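PDB 6DGM: phosphoglycerol transferase GacH from Streptococcus pyogenes MGAS5005, which probably transfers glycerol phosphate, through a manganese-binding extracellular domain of a membrane protein, onto the rhamnose polysaccharide of the streptococcal cell wall. Local coordinates for residues A[45-53]-A[238-246]; A[130-141]-A[197-206]. All coordinates share one frame; numbering follows the deposited sequence.

Contact 1: residues A[45-53]-A[238-246]; sequences LSESLSDPD and YARLLSFTD. With MN (manganese (II) ion), chain C; 1GP (sn-glycerol-1-phosphate), chain D.
Tyr238 reaches off its helix and sets its hydroxyl between two backbone groups of the loop 47-51. OH gives its proton to Ser48 O at 2.6 Å, lying in the plane of that carbonyl, and accepts from Ser50 N at 3.0 Å. The second bond is bent, 140° at the hydrogen. Ser48 O and Ser50 O both lie near the ring plane, at its edge, and one ring face rests against Leu242 CG. Leu242 then forks: CD1 meets Pro52 CD at 3.8 Å, the two side chains reaching toward each other, while CD2 lies 4.0 Å from Leu49 CD1 where the two leucine side chains cross obliquely. The same Leu49 methyl touches Thr245 CG2 at 3.8 Å, and Thr245 OG1 turns to Asp182 instead. The type II turn Ser46-Leu49 carries Glu47, whose two carboxylate oxygens both bind manganese; Ser48 OG donates to OE1 on its anti lone pair. Thr89, Asp270, His271 and the ligand phosphate complete the metal site. This is the metal-binding loop after strand 40-46 of the alkaline phosphatase-like fold, held between helix 229-257 and strand 263-269, with helix 66-74 also against Leu49.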
loop_
_atom_site.group_PDB
_atom_site.type_symbol
_atom_site.label_atom_id
_atom_site.label_comp_id
_atom_site.label_asym_id
_atom_site.label_seq_id
_atom_site.Cartn_x
_atom_site.Cartn_y
_atom_site.Cartn_z
ATOM N N LEU A 45 -1.155 -4.900 -3.313
ATOM C CA LEU A 45 -0.606 -5.423 -2.067
ATOM C C LEU A 45 -0.164 -6.848 -2.356
ATOM O O LEU A 45 -0.997 -7.721 -2.606
ATOM C CB LEU A 45 -1.665 -5.353 -0.975
ATOM C CG LEU A 45 -1.233 -5.712 0.456
ATOM C CD1 LEU A 45 -2.306 -5.336 1.479
ATOM C CD2 LEU A 45 -0.861 -7.207 0.587
ATOM N N SER A 46 1.142 -7.070 -2.346
ATOM C CA SER A 46 1.748 -8.362 -2.658
ATOM C C SER A 46 2.026 -9.051 -1.321
ATOM O O SER A 46 2.996 -8.728 -0.625
ATOM C CB SER A 46 3.016 -8.152 -3.477
ATOM O OG SER A 46 3.583 -9.394 -3.873
ATOM N N GLU A 47 1.140 -9.968 -0.949
ATOM C CA GLU A 47 1.140 -10.577 0.372
ATOM C C GLU A 47 2.507 -11.116 0.746
ATOM O O GLU A 47 3.084 -11.935 0.037
ATOM C CB GLU A 47 0.110 -11.705 0.357
ATOM C CG GLU A 47 0.043 -12.552 1.641
ATOM C CD GLU A 47 -0.191 -11.709 2.874
ATOM O OE1 GLU A 47 0.699 -11.700 3.744
ATOM O OE2 GLU A 47 -1.249 -11.064 2.973
ATOM N N SER A 48 3.004 -10.653 1.877
ATOM C CA SER A 48 4.222 -11.146 2.502
ATOM C C SER A 48 5.472 -10.965 1.652
ATOM O O SER A 48 6.484 -11.615 1.922
ATOM C CB SER A 48 4.068 -12.620 2.912
ATOM O OG SER A 48 3.135 -12.759 3.961
ATOM N N LEU A 49 5.471 -10.082 0.660
ATOM C CA LEU A 49 6.637 -9.942 -0.205
ATOM C C LEU A 49 7.715 -9.042 0.404
ATOM O O LEU A 49 7.496 -7.856 0.659
ATOM C CB LEU A 49 6.229 -9.427 -1.585
ATOM C CG LEU A 49 7.423 -9.349 -2.547
ATOM C CD1 LEU A 49 7.027 -9.836 -3.918
ATOM C CD2 LEU A 49 8.003 -7.941 -2.617
ATOM N N SER A 50 8.916 -9.586 0.550
ATOM C CA SER A 50 10.025 -8.798 1.063
ATOM C C SER A 50 11.320 -9.538 0.759
ATOM O O SER A 50 11.437 -10.741 1.029
ATOM C CB SER A 50 9.873 -8.558 2.571
ATOM O OG SER A 50 10.792 -7.569 3.024
ATOM N N ASP A 51 12.289 -8.815 0.216
ATOM C CA ASP A 51 13.519 -9.424 -0.253
ATOM C C ASP A 51 14.246 -10.086 0.902
ATOM O O ASP A 51 14.665 -9.393 1.830
ATOM C CB ASP A 51 14.413 -8.345 -0.856
ATOM C CG ASP A 51 15.617 -8.907 -1.582
ATOM O OD1 ASP A 51 15.929 -10.111 -1.447
ATOM O OD2 ASP A 51 16.270 -8.126 -2.304
ATOM N N PRO A 52 14.435 -11.406 0.882
ATOM C CA PRO A 52 15.180 -12.043 1.981
ATOM C C PRO A 52 16.632 -11.603 2.083
ATOM O O PRO A 52 17.250 -11.780 3.143
ATOM C CB PRO A 52 15.051 -13.545 1.692
ATOM C CG PRO A 52 14.586 -13.664 0.284
ATOM C CD PRO A 52 13.948 -12.372 -0.121
ATOM N N ASP A 53 17.192 -11.016 1.023
ATOM C CA ASP A 53 18.573 -10.560 1.053
ATOM C C ASP A 53 18.810 -9.474 2.094
ATOM O O ASP A 53 19.960 -9.262 2.495
ATOM C CB ASP A 53 18.961 -10.048 -0.335
ATOM C CG ASP A 53 20.434 -9.723 -0.446
ATOM O OD1 ASP A 53 21.221 -10.199 0.404
ATOM O OD2 ASP A 53 20.801 -8.985 -1.386
ATOM N N TYR A 238 9.358 -20.347 0.700
ATOM C CA TYR A 238 8.982 -18.959 0.447
ATOM C C TYR A 238 9.817 -18.349 -0.674
ATOM O O TYR A 238 9.282 -17.650 -1.545
ATOM C CB TYR A 238 9.160 -18.163 1.738
ATOM C CG TYR A 238 9.046 -16.668 1.576
ATOM C CD1 TYR A 238 7.806 -16.070 1.490
ATOM C CD2 TYR A 238 10.185 -15.871 1.519
ATOM C CE1 TYR A 238 7.705 -14.689 1.337
ATOM C CE2 TYR A 238 10.097 -14.503 1.382
ATOM C CZ TYR A 238 8.849 -13.923 1.280
ATOM O OH TYR A 238 8.758 -12.550 1.140
ATOM N N ALA A 239 11.141 -18.588 -0.666
ATOM C CA ALA A 239 11.996 -18.027 -1.707
ATOM C C ALA A 239 11.626 -18.577 -3.084
ATOM O O ALA A 239 11.637 -17.838 -4.080
ATOM C CB ALA A 239 13.473 -18.295 -1.416
ATOM N N ARG A 240 11.307 -19.866 -3.157
ATOM C CA ARG A 240 10.847 -20.456 -4.408
ATOM C C ARG A 240 9.572 -19.776 -4.885
ATOM O O ARG A 240 9.440 -19.435 -6.062
ATOM C CB ARG A 240 10.638 -21.961 -4.236
ATOM C CG ARG A 240 11.934 -22.715 -4.101
ATOM C CD ARG A 240 11.701 -24.111 -3.583
ATOM N NE ARG A 240 12.963 -24.841 -3.549
ATOM C CZ ARG A 240 13.145 -26.011 -2.959
ATOM N NH1 ARG A 240 12.141 -26.606 -2.333
ATOM N NH2 ARG A 240 14.346 -26.571 -2.980
ATOM N N LEU A 241 8.611 -19.575 -3.975
ATOM C CA LEU A 241 7.370 -18.897 -4.337
ATOM C C LEU A 241 7.629 -17.465 -4.793
ATOM O O LEU A 241 7.015 -16.999 -5.761
ATOM C CB LEU A 241 6.398 -18.948 -3.157
ATOM C CG LEU A 241 5.832 -20.346 -2.881
ATOM C CD1 LEU A 241 5.088 -20.353 -1.550
ATOM C CD2 LEU A 241 4.885 -20.789 -3.967
ATOM N N LEU A 242 8.564 -16.764 -4.148
ATOM C CA LEU A 242 8.901 -15.419 -4.601
ATOM C C LEU A 242 9.400 -15.426 -6.041
ATOM O O LEU A 242 9.142 -14.481 -6.802
ATOM C CB LEU A 242 9.964 -14.773 -3.721
ATOM C CG LEU A 242 9.537 -14.186 -2.388
ATOM C CD1 LEU A 242 10.708 -13.365 -1.827
ATOM C CD2 LEU A 242 8.292 -13.325 -2.454
ATOM N N SER A 243 10.164 -16.462 -6.417
ATOM C CA SER A 243 10.715 -16.512 -7.768
ATOM C C SER A 243 9.610 -16.516 -8.822
ATOM O O SER A 243 9.791 -15.943 -9.910
ATOM C CB SER A 243 11.652 -17.716 -7.914
ATOM O OG SER A 243 10.936 -18.911 -8.183
ATOM N N PHE A 244 8.466 -17.151 -8.526
ATOM C CA PHE A 244 7.335 -17.115 -9.453
ATOM C C PHE A 244 6.707 -15.729 -9.471
ATOM O O PHE A 244 6.431 -15.166 -10.536
ATOM C CB PHE A 244 6.261 -18.150 -9.074
ATOM C CG PHE A 244 6.670 -19.576 -9.297
ATOM C CD1 PHE A 244 6.611 -20.132 -10.558
ATOM C CD2 PHE A 244 7.078 -20.376 -8.234
ATOM C CE1 PHE A 244 6.986 -21.460 -10.774
ATOM C CE2 PHE A 244 7.466 -21.690 -8.448
ATOM C CZ PHE A 244 7.413 -22.239 -9.713
ATOM N N THR A 245 6.478 -15.156 -8.288
ATOM C CA THR A 245 5.925 -13.810 -8.232
ATOM C C THR A 245 6.795 -12.843 -9.005
ATOM O O THR A 245 6.288 -11.976 -9.722
ATOM C CB THR A 245 5.806 -13.353 -6.785
ATOM O OG1 THR A 245 4.836 -14.180 -6.127
ATOM C CG2 THR A 245 5.387 -11.880 -6.689
ATOM N N ASP A 246 8.111 -13.006 -8.898
ATOM C CA ASP A 246 9.030 -12.086 -9.545
ATOM C C ASP A 246 8.875 -12.140 -11.057
ATOM O O ASP A 246 8.760 -11.099 -11.718
ATOM C CB ASP A 246 10.451 -12.435 -9.126
ATOM C CG ASP A 246 11.464 -11.476 -9.678
ATOM O OD1 ASP A 246 11.481 -10.318 -9.225
ATOM O OD2 ASP A 246 12.246 -11.891 -10.551
HETATM MN MN MN C . -0.405 -10.122 4.882
HETATM C C3 1GP D . -6.602 -12.996 3.986
HETATM O O3 1GP D . -5.635 -10.791 3.596
HETATM C C2 1GP D . -5.874 -11.812 4.586
HETATM O O2 1GP D . -7.947 -12.693 3.626
HETATM C C1 1GP D . -4.557 -12.246 5.210
HETATM O O1P 1GP D . -4.027 -11.204 6.036
HETATM O O2P 1GP D . -1.408 -11.617 6.242
HETATM O O3P 1GP D . -2.878 -10.457 8.091
HETATM O O4P 1GP D . -3.091 -12.949 7.625
HETATM P P 1GP D . -2.775 -11.553 7.007
#

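Contact 2: residues A[130-141]-A[197-206]; sequences YQGKNRIAMHPA and ESQFFSVITM. With 1GP (sn-glycerol-1-phosphate), chain D.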
loop_
_atom_site.group_PDB
_atom_site.type_symbol
_atom_site.label_atom_id
_atom_site.label_comp_id
_atom_site.label_asym_id
_atom_site.label_seq_id
_atom_site.Cartn_x
_atom_site.Cartn_y
_atom_site.Cartn_z
ATOM N N TYR A 130 -12.529 8.421 -8.862
ATOM C CA TYR A 130 -12.950 7.552 -9.946
ATOM C C TYR A 130 -14.449 7.317 -9.847
ATOM O O TYR A 130 -15.024 7.335 -8.755
ATOM C CB TYR A 130 -12.183 6.214 -9.842
ATOM C CG TYR A 130 -10.706 6.457 -10.027
ATOM C CD1 TYR A 130 -9.912 6.843 -8.970
ATOM C CD2 TYR A 130 -10.121 6.341 -11.276
ATOM C CE1 TYR A 130 -8.570 7.115 -9.137
ATOM C CE2 TYR A 130 -8.766 6.607 -11.459
ATOM C CZ TYR A 130 -7.998 6.991 -10.382
ATOM O OH TYR A 130 -6.652 7.264 -10.543
ATOM N N GLN A 131 -15.085 7.125 -10.996
ATOM C CA GLN A 131 -16.486 6.733 -11.003
ATOM C C GLN A 131 -16.658 5.419 -10.249
ATOM O O GLN A 131 -15.795 4.538 -10.294
ATOM C CB GLN A 131 -16.962 6.564 -12.439
ATOM C CG GLN A 131 -16.898 7.869 -13.236
ATOM C CD GLN A 131 -17.277 7.690 -14.677
ATOM O OE1 GLN A 131 -18.418 7.334 -14.996
ATOM N NE2 GLN A 131 -16.322 7.941 -15.575
ATOM N N GLY A 132 -17.784 5.290 -9.549
ATOM C CA GLY A 132 -18.067 4.062 -8.842
ATOM C C GLY A 132 -17.988 2.831 -9.726
ATOM O O GLY A 132 -17.445 1.796 -9.321
ATOM N N LYS A 133 -18.528 2.929 -10.954
ATOM C CA LYS A 133 -18.466 1.823 -11.906
ATOM C C LYS A 133 -17.037 1.401 -12.250
ATOM O O LYS A 133 -16.836 0.293 -12.786
ATOM C CB LYS A 133 -19.212 2.187 -13.206
ATOM C CG LYS A 133 -18.509 3.187 -14.089
ATOM C CD LYS A 133 -19.269 3.407 -15.395
ATOM C CE LYS A 133 -18.549 4.410 -16.251
ATOM N NZ LYS A 133 -19.334 4.712 -17.480
ATOM N N ASN A 134 -16.043 2.243 -11.971
ATOM C CA ASN A 134 -14.655 1.980 -12.338
ATOM C C ASN A 134 -13.768 1.699 -11.136
ATOM O O ASN A 134 -12.538 1.771 -11.243
ATOM C CB ASN A 134 -14.107 3.157 -13.150
ATOM C CG ASN A 134 -14.736 3.242 -14.520
ATOM O OD1 ASN A 134 -15.063 2.222 -15.135
ATOM N ND2 ASN A 134 -14.928 4.461 -15.000
ATOM N N ARG A 135 -14.373 1.401 -9.985
ATOM C CA ARG A 135 -13.639 1.040 -8.780
ATOM C C ARG A 135 -13.754 -0.466 -8.594
ATOM O O ARG A 135 -14.857 -0.989 -8.449
ATOM C CB ARG A 135 -14.232 1.718 -7.546
ATOM C CG ARG A 135 -14.200 3.231 -7.568
ATOM C CD ARG A 135 -15.002 3.800 -6.386
ATOM N NE ARG A 135 -15.243 5.223 -6.613
ATOM C CZ ARG A 135 -16.203 5.925 -6.034
ATOM N NH1 ARG A 135 -17.015 5.328 -5.167
ATOM N NH2 ARG A 135 -16.357 7.214 -6.333
ATOM N N ILE A 136 -12.618 -1.159 -8.576
ATOM C CA ILE A 136 -12.595 -2.617 -8.567
ATOM C C ILE A 136 -11.664 -3.101 -7.471
ATOM O O ILE A 136 -10.506 -2.681 -7.421
ATOM C CB ILE A 136 -12.131 -3.173 -9.934
ATOM C CG1 ILE A 136 -13.076 -2.709 -11.047
ATOM C CG2 ILE A 136 -11.978 -4.708 -9.861
ATOM C CD1 ILE A 136 -12.579 -3.022 -12.469
ATOM N N ALA A 137 -12.161 -3.990 -6.598
ATOM C CA ALA A 137 -11.342 -4.673 -5.611
ATOM C C ALA A 137 -11.198 -6.146 -5.972
ATOM O O ALA A 137 -12.076 -6.725 -6.601
ATOM C CB ALA A 137 -11.961 -4.555 -4.195
ATOM N N MET A 138 -10.077 -6.743 -5.568
ATOM C CA MET A 138 -9.782 -8.135 -5.889
ATOM C C MET A 138 -8.987 -8.777 -4.768
ATOM O O MET A 138 -7.959 -8.233 -4.362
ATOM C CB MET A 138 -8.936 -8.208 -7.168
ATOM C CG MET A 138 -9.590 -7.548 -8.342
ATOM S SD MET A 138 -8.534 -7.507 -9.828
ATOM C CE MET A 138 -8.096 -9.157 -9.964
ATOM N N HIS A 139 -9.434 -9.951 -4.309
ATOM C CA HIS A 139 -8.702 -10.704 -3.291
ATOM C C HIS A 139 -9.100 -12.175 -3.326
ATOM O O HIS A 139 -10.280 -12.492 -3.140
ATOM C CB HIS A 139 -9.014 -10.150 -1.904
ATOM C CG HIS A 139 -8.367 -10.917 -0.787
ATOM N ND1 HIS A 139 -7.005 -11.119 -0.719
ATOM C CD2 HIS A 139 -8.888 -11.488 0.327
ATOM C CE1 HIS A 139 -6.715 -11.786 0.388
ATOM N NE2 HIS A 139 -7.844 -12.036 1.028
ATOM N N PRO A 140 -8.158 -13.116 -3.566
ATOM C CA PRO A 140 -8.565 -14.527 -3.694
ATOM C C PRO A 140 -8.727 -15.239 -2.348
ATOM O O PRO A 140 -8.027 -16.195 -2.023
ATOM C CB PRO A 140 -7.470 -15.123 -4.586
ATOM C CG PRO A 140 -6.347 -14.202 -4.574
ATOM C CD PRO A 140 -6.790 -12.871 -4.072
ATOM N N ALA A 141 -9.693 -14.772 -1.570
ATOM C CA ALA A 141 -10.169 -15.473 -0.381
ATOM C C ALA A 141 -11.609 -15.013 -0.179
ATOM O O ALA A 141 -12.260 -14.564 -1.130
ATOM C CB ALA A 141 -9.246 -15.220 0.819
ATOM N N GLU A 197 -11.744 3.873 -20.037
ATOM C CA GLU A 197 -12.114 4.382 -18.729
ATOM C C GLU A 197 -10.858 4.600 -17.893
ATOM O O GLU A 197 -9.815 3.991 -18.127
ATOM C CB GLU A 197 -13.004 3.388 -17.974
ATOM C CG GLU A 197 -14.281 3.000 -18.687
ATOM C CD GLU A 197 -15.320 4.098 -18.721
ATOM O OE1 GLU A 197 -15.344 4.973 -17.819
ATOM O OE2 GLU A 197 -16.141 4.096 -19.670
ATOM N N SER A 198 -10.978 5.482 -16.908
ATOM C CA SER A 198 -9.999 5.595 -15.831
ATOM C C SER A 198 -10.496 4.762 -14.661
ATOM O O SER A 198 -11.594 5.005 -14.134
ATOM C CB SER A 198 -9.821 7.054 -15.408
ATOM O OG SER A 198 -9.175 7.782 -16.435
ATOM N N GLN A 199 -9.690 3.776 -14.256
ATOM C CA GLN A 199 -10.087 2.802 -13.261
ATOM C C GLN A 199 -9.150 2.830 -12.062
ATOM O O GLN A 199 -7.966 3.162 -12.172
ATOM C CB GLN A 199 -10.083 1.389 -13.864
ATOM C CG GLN A 199 -11.054 1.212 -15.012
ATOM C CD GLN A 199 -10.781 -0.078 -15.761
ATOM O OE1 GLN A 199 -9.714 -0.240 -16.352
ATOM N NE2 GLN A 199 -11.721 -1.005 -15.708
ATOM N N PHE A 200 -9.702 2.478 -10.906
ATOM C CA PHE A 200 -8.917 2.276 -9.693
ATOM C C PHE A 200 -9.098 0.840 -9.232
ATOM O O PHE A 200 -10.227 0.394 -8.983
ATOM C CB PHE A 200 -9.307 3.231 -8.566
ATOM C CG PHE A 200 -8.539 2.954 -7.304
ATOM C CD1 PHE A 200 -7.234 3.391 -7.190
ATOM C CD2 PHE A 200 -9.086 2.200 -6.289
ATOM C CE1 PHE A 200 -6.500 3.113 -6.067
ATOM C CE2 PHE A 200 -8.345 1.906 -5.162
ATOM C CZ PHE A 200 -7.051 2.373 -5.061
ATOM N N PHE A 201 -7.986 0.125 -9.107
ATOM C CA PHE A 201 -7.980 -1.248 -8.629
ATOM C C PHE A 201 -7.311 -1.301 -7.267
ATOM O O PHE A 201 -6.226 -0.748 -7.089
ATOM C CB PHE A 201 -7.144 -2.133 -9.558
ATOM C CG PHE A 201 -7.775 -2.416 -10.902
ATOM C CD1 PHE A 201 -7.693 -1.494 -11.938
ATOM C CD2 PHE A 201 -8.395 -3.626 -11.138
ATOM C CE1 PHE A 201 -8.249 -1.774 -13.178
ATOM C CE2 PHE A 201 -8.935 -3.920 -12.363
ATOM C CZ PHE A 201 -8.866 -2.986 -13.398
ATOM N N SER A 202 -7.951 -1.986 -6.321
ATOM C CA SER A 202 -7.334 -2.320 -5.043
ATOM C C SER A 202 -7.207 -3.830 -4.986
ATOM O O SER A 202 -8.215 -4.536 -4.894
ATOM C CB SER A 202 -8.161 -1.828 -3.863
ATOM O OG SER A 202 -7.482 -2.153 -2.641
ATOM N N VAL A 203 -5.978 -4.325 -5.031
ATOM C CA VAL A 203 -5.705 -5.749 -5.177
ATOM C C VAL A 203 -4.930 -6.234 -3.964
ATOM O O VAL A 203 -3.979 -5.582 -3.517
ATOM C CB VAL A 203 -4.908 -6.000 -6.468
ATOM C CG1 VAL A 203 -4.643 -7.472 -6.651
ATOM C CG2 VAL A 203 -5.648 -5.440 -7.686
ATOM N N ILE A 204 -5.329 -7.395 -3.446
ATOM C CA ILE A 204 -4.666 -8.027 -2.315
ATOM C C ILE A 204 -4.394 -9.479 -2.698
ATOM O O ILE A 204 -5.330 -10.283 -2.808
ATOM C CB ILE A 204 -5.523 -7.964 -1.047
ATOM C CG1 ILE A 204 -5.931 -6.527 -0.689
ATOM C CG2 ILE A 204 -4.777 -8.577 0.144
ATOM C CD1 ILE A 204 -7.305 -6.131 -1.248
ATOM N N THR A 205 -3.128 -9.819 -2.887
ATOM C CA THR A 205 -2.813 -11.166 -3.345
ATOM C C THR A 205 -2.919 -12.164 -2.198
ATOM O O THR A 205 -3.120 -11.801 -1.030
ATOM C CB THR A 205 -1.433 -11.254 -3.993
ATOM O OG1 THR A 205 -0.417 -11.100 -2.993
ATOM C CG2 THR A 205 -1.269 -10.207 -5.087
ATOM N N MET A 206 -2.765 -13.449 -2.546
ATOM C CA MET A 206 -2.738 -14.512 -1.554
ATOM C C MET A 206 -1.622 -15.530 -1.738
ATOM O O MET A 206 -1.349 -16.274 -0.791
ATOM C CB MET A 206 -4.074 -15.268 -1.545
ATOM C CG MET A 206 -5.111 -14.720 -0.606
ATOM S SD MET A 206 -4.572 -14.798 1.125
ATOM C CE MET A 206 -5.258 -16.344 1.687
HETATM C C3 1GP D . -6.602 -12.996 3.986
HETATM O O3 1GP D . -5.635 -10.791 3.596
HETATM C C2 1GP D . -5.874 -11.812 4.586
HETATM O O2 1GP D . -7.947 -12.693 3.626
HETATM C C1 1GP D . -4.557 -12.246 5.210
HETATM O O1P 1GP D . -4.027 -11.204 6.036
HETATM O O2P 1GP D . -1.408 -11.617 6.242
HETATM O O3P 1GP D . -2.878 -10.457 8.091
HETATM O O4P 1GP D . -3.091 -12.949 7.625
HETATM P P 1GP D . -2.775 -11.553 7.007
HETATM O O HOH W 1 -13.563 6.754 -13.442
HETATM O O HOH W 2 -17.078 6.808 -18.421
HETATM O O HOH W 3 -14.563 -0.530 -15.009
#
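His139 and Ile204 meet at the C-terminal ends of two neighbouring parallel strands, 135-139 and 200-204, in the mixed sheet of this alkaline phosphatase-like domain, where such ends carry the ligand pocket. The strands run 11° apart, bound by alternating backbone hydrogen bonds from Phe200 N to Asn134 O through Ile204 N to Met138 O.

From CB outward, His139 has CG anti to the backbone N (chi1 177°), which puts the ring beside Ile204, with ND1 at Ile204 O; CB and CG pass near the same oxygen. ND1 donates to it at 2.8 Å, almost straight at 172°. The acceptor lies in the imidazole plane, but the donor sits well above the carbonyl plane. ND1 also rests on Ile204 CG2, and CE1 meets Met206 CG at 3.5 Å. At the tip, NE2 is hydrogen-bonded to O2 of sn-glycerol-1-phosphate at 2.7 Å.

Midway, Ile136 lies alongside Phe201, both pointing the same way, with CD1 3.8 Å from ring atom CE2; Met138 SD comes to the edge of that ring, a Met-aromatic contact. Tyr130 instead offers a face to Phe200 CB. Met138 also packs against helix 182-192, and Ala137 against Tyr152 of helix 148-154, so helices cover both sides of the sheet.

At the far end Asn134 ND2 gives a hydrogen bond to Glu197 OE1 at 2.9 Å, and a water accepts from ND2 at 3.1 Å while donating to Ser198 O.

Contacts 1 and 2 meet in one sheet, where strand 40-46 lies beside strand 200-204: Leu45 N is 2.9 Å from Val203 O, and Thr205 OG1 takes the backbone N of Glu47. Both reach sn-glycerol-1-phosphate, contact 1 through the metal at the phosphate and contact 2 through a histidine at the glycerol. All the touching residues of contact 1 are buried; it is small, joining a loop to a helix by a few aliphatic contacts and one tyrosine hydroxyl. Contact 2 buries about three times the area, 956 against 294 Å², through strand pairing and the side chains flanking it; one end, near Gln131, Lys133 and Glu197, reaches a hydrated, polar and charged surface, the other the ligand pocket.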